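Local coordinates for protein BCL2-like 10 (Danio rerio, PDB 6FBX) that restrains apoptosis as a pro-survival member of the Bcl-2 family, holding the BH3 segment of the pro-apoptotic protein Bad in a surface groove, at residues E11-L16 against E120-Y125; D19-C24 against T96-L101. All coordinates share one frame; numbering follows the deposited sequence.

Interaction 1 of 2, residues E11-L16 against E120-Y125; sequences EQTLLL and ETIADY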
loop_
_atom_site.group_PDB
_atom_site.type_symbol
_atom_site.label_atom_id
_atom_site.label_comp_id
_atom_site.label_asym_id
_atom_site.label_seq_id
_atom_site.Cartn_x
_atom_site.Cartn_y
_atom_site.Cartn_z
ATOM N N GLU A 11 13.994 1.009 3.630
ATOM C CA GLU A 11 13.884 2.226 4.427
ATOM C C GLU A 11 13.168 3.331 3.657
ATOM O O GLU A 11 12.350 4.060 4.233
ATOM C CB GLU A 11 15.271 2.692 4.872
ATOM C CG GLU A 11 15.243 3.892 5.808
ATOM C CD GLU A 11 14.314 3.685 6.994
ATOM O OE1 GLU A 11 14.463 2.663 7.699
ATOM O OE2 GLU A 11 13.425 4.536 7.210
ATOM N N GLN A 12 13.464 3.479 2.363
ATOM C CA GLN A 12 12.765 4.475 1.557
ATOM C C GLN A 12 11.269 4.193 1.520
ATOM O O GLN A 12 10.449 5.116 1.615
ATOM C CB GLN A 12 13.327 4.502 0.134
ATOM C CG GLN A 12 14.777 4.940 0.042
ATOM C CD GLN A 12 14.963 6.392 0.419
ATOM O OE1 GLN A 12 14.495 7.290 -0.280
ATOM N NE2 GLN A 12 15.638 6.632 1.537
ATOM N N THR A 13 10.897 2.920 1.376
ATOM C CA THR A 13 9.488 2.549 1.342
ATOM C C THR A 13 8.830 2.762 2.700
ATOM O O THR A 13 7.682 3.215 2.774
ATOM C CB THR A 13 9.347 1.091 0.899
ATOM O OG1 THR A 13 9.986 0.913 -0.372
ATOM C CG2 THR A 13 7.881 0.693 0.785
ATOM N N LEU A 14 9.539 2.443 3.785
ATOM C CA LEU A 14 8.976 2.630 5.118
ATOM C C LEU A 14 8.625 4.092 5.358
ATOM O O LEU A 14 7.531 4.410 5.840
ATOM C CB LEU A 14 9.963 2.129 6.175
ATOM C CG LEU A 14 9.499 2.200 7.632
ATOM C CD1 LEU A 14 8.274 1.323 7.866
ATOM C CD2 LEU A 14 10.626 1.804 8.564
ATOM N N LEU A 15 9.548 5.001 5.032
ATOM C CA LEU A 15 9.264 6.425 5.176
ATOM C C LEU A 15 8.027 6.818 4.380
ATOM O O LEU A 15 7.182 7.582 4.861
ATOM C CB LEU A 15 10.470 7.251 4.725
ATOM C CG LEU A 15 11.746 7.113 5.561
ATOM C CD1 LEU A 15 12.925 7.767 4.854
ATOM C CD2 LEU A 15 11.556 7.721 6.942
ATOM N N LEU A 16 7.905 6.302 3.157
ATOM C CA LEU A 16 6.763 6.633 2.314
ATOM C C LEU A 16 5.470 6.081 2.904
ATOM O O LEU A 16 4.459 6.789 2.989
ATOM C CB LEU A 16 6.991 6.085 0.906
ATOM C CG LEU A 16 6.085 6.627 -0.196
ATOM C CD1 LEU A 16 6.369 8.099 -0.442
ATOM C CD2 LEU A 16 6.279 5.819 -1.472
ATOM N N GLU A 120 5.621 -1.320 8.047
ATOM C CA GLU A 120 6.765 -2.215 7.935
ATOM C C GLU A 120 6.459 -3.394 7.023
ATOM O O GLU A 120 7.349 -3.872 6.310
ATOM C CB GLU A 120 7.177 -2.707 9.324
ATOM C CG GLU A 120 7.707 -1.607 10.226
ATOM C CD GLU A 120 8.022 -2.095 11.624
ATOM O OE1 GLU A 120 9.156 -1.860 12.093
ATOM O OE2 GLU A 120 7.141 -2.718 12.253
ATOM N N THR A 121 5.213 -3.873 7.027
ATOM C CA THR A 121 4.837 -4.970 6.141
ATOM C C THR A 121 4.942 -4.557 4.678
ATOM O O THR A 121 5.470 -5.310 3.850
ATOM C CB THR A 121 3.423 -5.441 6.477
ATOM O OG1 THR A 121 3.402 -5.931 7.823
ATOM C CG2 THR A 121 2.972 -6.549 5.535
ATOM N N ILE A 122 4.449 -3.363 4.338
ATOM C CA ILE A 122 4.610 -2.855 2.976
ATOM C C ILE A 122 6.089 -2.734 2.637
ATOM O O ILE A 122 6.537 -3.150 1.562
ATOM C CB ILE A 122 3.891 -1.504 2.812
ATOM C CG1 ILE A 122 2.373 -1.687 2.871
ATOM C CG2 ILE A 122 4.293 -0.835 1.490
ATOM C CD1 ILE A 122 1.601 -0.379 2.927
ATOM N N ALA A 123 6.865 -2.144 3.548
ATOM C CA ALA A 123 8.285 -1.922 3.293
ATOM C C ALA A 123 9.018 -3.238 3.066
ATOM O O ALA A 123 9.828 -3.359 2.140
ATOM C CB ALA A 123 8.906 -1.149 4.457
ATOM N N ASP A 124 8.758 -4.240 3.910
ATOM C CA ASP A 124 9.435 -5.524 3.749
ATOM C C ASP A 124 9.068 -6.177 2.422
ATOM O O ASP A 124 9.922 -6.775 1.756
ATOM C CB ASP A 124 9.096 -6.461 4.909
ATOM C CG ASP A 124 9.795 -6.075 6.200
ATOM O OD1 ASP A 124 9.290 -6.439 7.284
ATOM O OD2 ASP A 124 10.843 -5.400 6.134
ATOM N N TYR A 125 7.803 -6.064 2.016
ATOM C CA TYR A 125 7.347 -6.754 0.816
ATOM C C TYR A 125 7.918 -6.110 -0.443
ATOM O O TYR A 125 8.515 -6.790 -1.286
ATOM C CB TYR A 125 5.819 -6.765 0.768
ATOM C CG TYR A 125 5.272 -7.520 -0.416
ATOM C CD1 TYR A 125 4.652 -6.854 -1.465
ATOM C CD2 TYR A 125 5.395 -8.900 -0.495
ATOM C CE1 TYR A 125 4.157 -7.545 -2.553
ATOM C CE2 TYR A 125 4.907 -9.599 -1.579
ATOM C CZ TYR A 125 4.288 -8.917 -2.604
ATOM O OH TYR A 125 3.801 -9.614 -3.685
#
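The segments 11-16 and 120-125 run roughly antiparallel, their axes 8.1 Å apart and their N-to-C directions 149° apart, with the CA atoms of Leu14 and Ala123 the nearest pair at 5.0 Å. Ala123 directs its methyl toward 11-16, and CB settles 3.7 Å from Leu14 N and 3.8 Å from Leu14 CB, touching backbone as much as side chain. Thr13 answers from the other helix: CG2, anti to its backbone N, reaches to 3.6 Å from Ala123 CA and also meets CG2 of Ile122, the two side chains crossing at about a right angle. Thr13 OG1 is turned back beside the backbone N, where it bonds to Leu9 O and is also bonded to Trp140 NE1, so a buried hydroxyl is satisfied while its methyl serves the interface. Leu14 CD1 lies 3.7 Å from Glu120 N and about as near to Glu120 CG, the two side chains side by side and pointing the same way. Nearby, Asp124 forms a salt bridge with Arg10. The contact, centred on Ala123 and on methyls of Thr13, Leu14 and Ile122, joins helix 2-24 to helix 112-129, two members of the all-helical bundle of the Bcl-2 fold.

Interaction 2 of 2, residues D19-C24 against T96-L101; sequences DYISFC and TFTGVL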
loop_
_atom_site.group_PDB
_atom_site.type_symbol
_atom_site.label_atom_id
_atom_site.label_comp_id
_atom_site.label_asym_id
_atom_site.label_seq_id
_atom_site.Cartn_x
_atom_site.Cartn_y
_atom_site.Cartn_z
ATOM N N ASP A 19 4.461 7.987 6.040
ATOM C CA ASP A 19 3.890 9.296 5.744
ATOM C C ASP A 19 2.445 9.174 5.282
ATOM O O ASP A 19 1.570 9.917 5.744
ATOM C CB ASP A 19 4.714 10.022 4.683
ATOM C CG ASP A 19 4.068 11.321 4.250
ATOM O OD1 ASP A 19 4.171 12.314 4.999
ATOM O OD2 ASP A 19 3.429 11.338 3.177
ATOM N N TYR A 20 2.172 8.254 4.352
ATOM C CA TYR A 20 0.811 8.130 3.850
ATOM C C TYR A 20 -0.138 7.699 4.958
ATOM O O TYR A 20 -1.248 8.228 5.079
ATOM C CB TYR A 20 0.732 7.143 2.685
ATOM C CG TYR A 20 -0.648 7.155 2.084
ATOM C CD1 TYR A 20 -1.123 8.295 1.448
ATOM C CD2 TYR A 20 -1.502 6.063 2.199
ATOM C CE1 TYR A 20 -2.394 8.343 0.920
ATOM C CE2 TYR A 20 -2.780 6.097 1.659
ATOM C CZ TYR A 20 -3.219 7.246 1.029
ATOM O OH TYR A 20 -4.487 7.306 0.500
ATOM N N ILE A 21 0.286 6.743 5.785
ATOM C CA ILE A 21 -0.558 6.286 6.886
ATOM C C ILE A 21 -0.840 7.429 7.857
ATOM O O ILE A 21 -1.977 7.609 8.312
ATOM C CB ILE A 21 0.102 5.077 7.575
ATOM C CG1 ILE A 21 -0.038 3.847 6.675
ATOM C CG2 ILE A 21 -0.519 4.812 8.939
ATOM C CD1 ILE A 21 0.816 2.669 7.092
ATOM N N SER A 22 0.183 8.220 8.192
ATOM C CA SER A 22 -0.038 9.383 9.048
ATOM C C SER A 22 -0.994 10.367 8.386
ATOM O O SER A 22 -1.886 10.920 9.038
ATOM C CB SER A 22 1.292 10.069 9.363
ATOM O OG SER A 22 2.194 9.183 10.003
ATOM N N PHE A 23 -0.811 10.597 7.086
ATOM C CA PHE A 23 -1.696 11.478 6.330
ATOM C C PHE A 23 -3.146 11.015 6.425
ATOM O O PHE A 23 -4.067 11.836 6.534
ATOM C CB PHE A 23 -1.209 11.516 4.881
ATOM C CG PHE A 23 -2.019 12.385 3.967
ATOM C CD1 PHE A 23 -2.032 13.761 4.113
ATOM C CD2 PHE A 23 -2.725 11.821 2.918
ATOM C CE1 PHE A 23 -2.766 14.555 3.249
ATOM C CE2 PHE A 23 -3.456 12.607 2.052
ATOM C CZ PHE A 23 -3.475 13.976 2.215
ATOM N N CYS A 24 -3.366 9.701 6.412
ATOM C CA CYS A 24 -4.699 9.131 6.560
ATOM C C CYS A 24 -5.188 9.120 8.002
ATOM O O CYS A 24 -6.364 8.816 8.234
ATOM C CB CYS A 24 -4.715 7.702 6.013
ATOM S SG CYS A 24 -4.464 7.615 4.237
ATOM N N THR A 96 -3.329 2.645 -0.835
ATOM C CA THR A 96 -4.701 3.080 -0.586
ATOM C C THR A 96 -5.385 2.164 0.418
ATOM O O THR A 96 -5.986 2.625 1.395
ATOM C CB THR A 96 -5.497 3.106 -1.890
ATOM O OG1 THR A 96 -4.838 3.944 -2.846
ATOM C CG2 THR A 96 -6.908 3.628 -1.641
ATOM N N PHE A 97 -5.310 0.854 0.181
ATOM C CA PHE A 97 -5.963 -0.101 1.067
ATOM C C PHE A 97 -5.409 -0.007 2.482
ATOM O O PHE A 97 -6.169 -0.025 3.457
ATOM C CB PHE A 97 -5.790 -1.513 0.511
ATOM C CG PHE A 97 -6.455 -2.571 1.334
ATOM C CD1 PHE A 97 -7.804 -2.496 1.617
ATOM C CD2 PHE A 97 -5.735 -3.654 1.808
ATOM C CE1 PHE A 97 -8.422 -3.470 2.375
ATOM C CE2 PHE A 97 -6.350 -4.634 2.566
ATOM C CZ PHE A 97 -7.694 -4.541 2.846
ATOM N N THR A 98 -4.087 0.100 2.618
ATOM C CA THR A 98 -3.488 0.147 3.949
ATOM C C THR A 98 -3.849 1.439 4.669
ATOM O O THR A 98 -4.030 1.448 5.891
ATOM C CB THR A 98 -1.972 -0.014 3.843
ATOM O OG1 THR A 98 -1.674 -1.247 3.177
ATOM C CG2 THR A 98 -1.333 -0.030 5.222
ATOM N N GLY A 99 -3.962 2.541 3.927
ATOM C CA GLY A 99 -4.410 3.786 4.527
ATOM C C GLY A 99 -5.817 3.695 5.084
ATOM O O GLY A 99 -6.100 4.214 6.167
ATOM N N VAL A 100 -6.724 3.049 4.347
ATOM C CA VAL A 100 -8.082 2.861 4.849
ATOM C C VAL A 100 -8.073 1.904 6.033
ATOM O O VAL A 100 -8.772 2.119 7.031
ATOM C CB VAL A 100 -9.003 2.356 3.721
ATOM C CG1 VAL A 100 -10.405 2.076 4.254
ATOM C CG2 VAL A 100 -9.064 3.370 2.591
ATOM N N LEU A 101 -7.288 0.833 5.934
ATOM C CA LEU A 101 -7.136 -0.109 7.035
ATOM C C LEU A 101 -6.676 0.607 8.299
ATOM O O LEU A 101 -7.253 0.429 9.378
ATOM C CB LEU A 101 -6.133 -1.185 6.620
ATOM C CG LEU A 101 -6.185 -2.615 7.138
ATOM C CD1 LEU A 101 -7.602 -3.138 7.293
ATOM C CD2 LEU A 101 -5.397 -3.478 6.165
HETATM O O HOH W 1 -6.209 5.525 1.444
#
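Tyr20 and Cys24, one turn apart on helix 2-24, present a ring and a thiol to Gly99 on helix 88-107. The ring reaches across with CE2 4.0 Å from Gly99 CA and also near Thr96 CA, both approached obliquely. With CG anti to the backbone N (chi1 -173°) the ring is carried out toward 96-101, and with SG beside the backbone N of Cys24 (chi1 -67°) the sulfur is placed over the ring. It sits 3.4 Å above one face of the Tyr20 ring, offset toward the rim, and 3.8 Å from Gly99 CA. Cys24 CB adds a contact to Gly99 O. Gly99 has no side chain, and Tyr20 CE2 and Cys24 SG occupy the side of its CA where one would project, so ring and sulfur lie against the backbone. The segment axes are 8.8 Å apart and inclined at 44°. In the Bcl-2 fold, helix 88-107 is the central hydrophobic helix around which the others pack, and Phe97, directed away from 19-24, touches an apolar side chain of the bound Bad peptide. Beyond the ring, Tyr20 OH donates to a water 2.7 Å away, which in turn donates to Thr96 O. On the flank by Thr98, Ile21 CD1 meets Thr98 CG2 at 3.9 Å, the side chains crossing obliquely. Thr98 OG1 bonds to Ile94 O, and Ile21 also touches Ser115 and Ala119 of helix 112-129.

From the N terminus, helix 2-24 supplies the first segment of both contacts: 11-16 for interaction 1 and, two residues further on, 19-24 for interaction 2. The chain then runs through helices 34-49, 51-65 and 69-80 before helix 88-107 returns to 19-24 and closes the loop of interaction 2. The next helix, 112-129, returns to 11-16 and closes the longer loop of interaction 1, which encloses the shorter one without crossing it. One N-terminal helix is thereby tied to two consecutive later helices. The centres of the two interactions are about 13 Å apart, yet they meet where Ile122 CD1 packs 3.4 Å from Thr98 OG1.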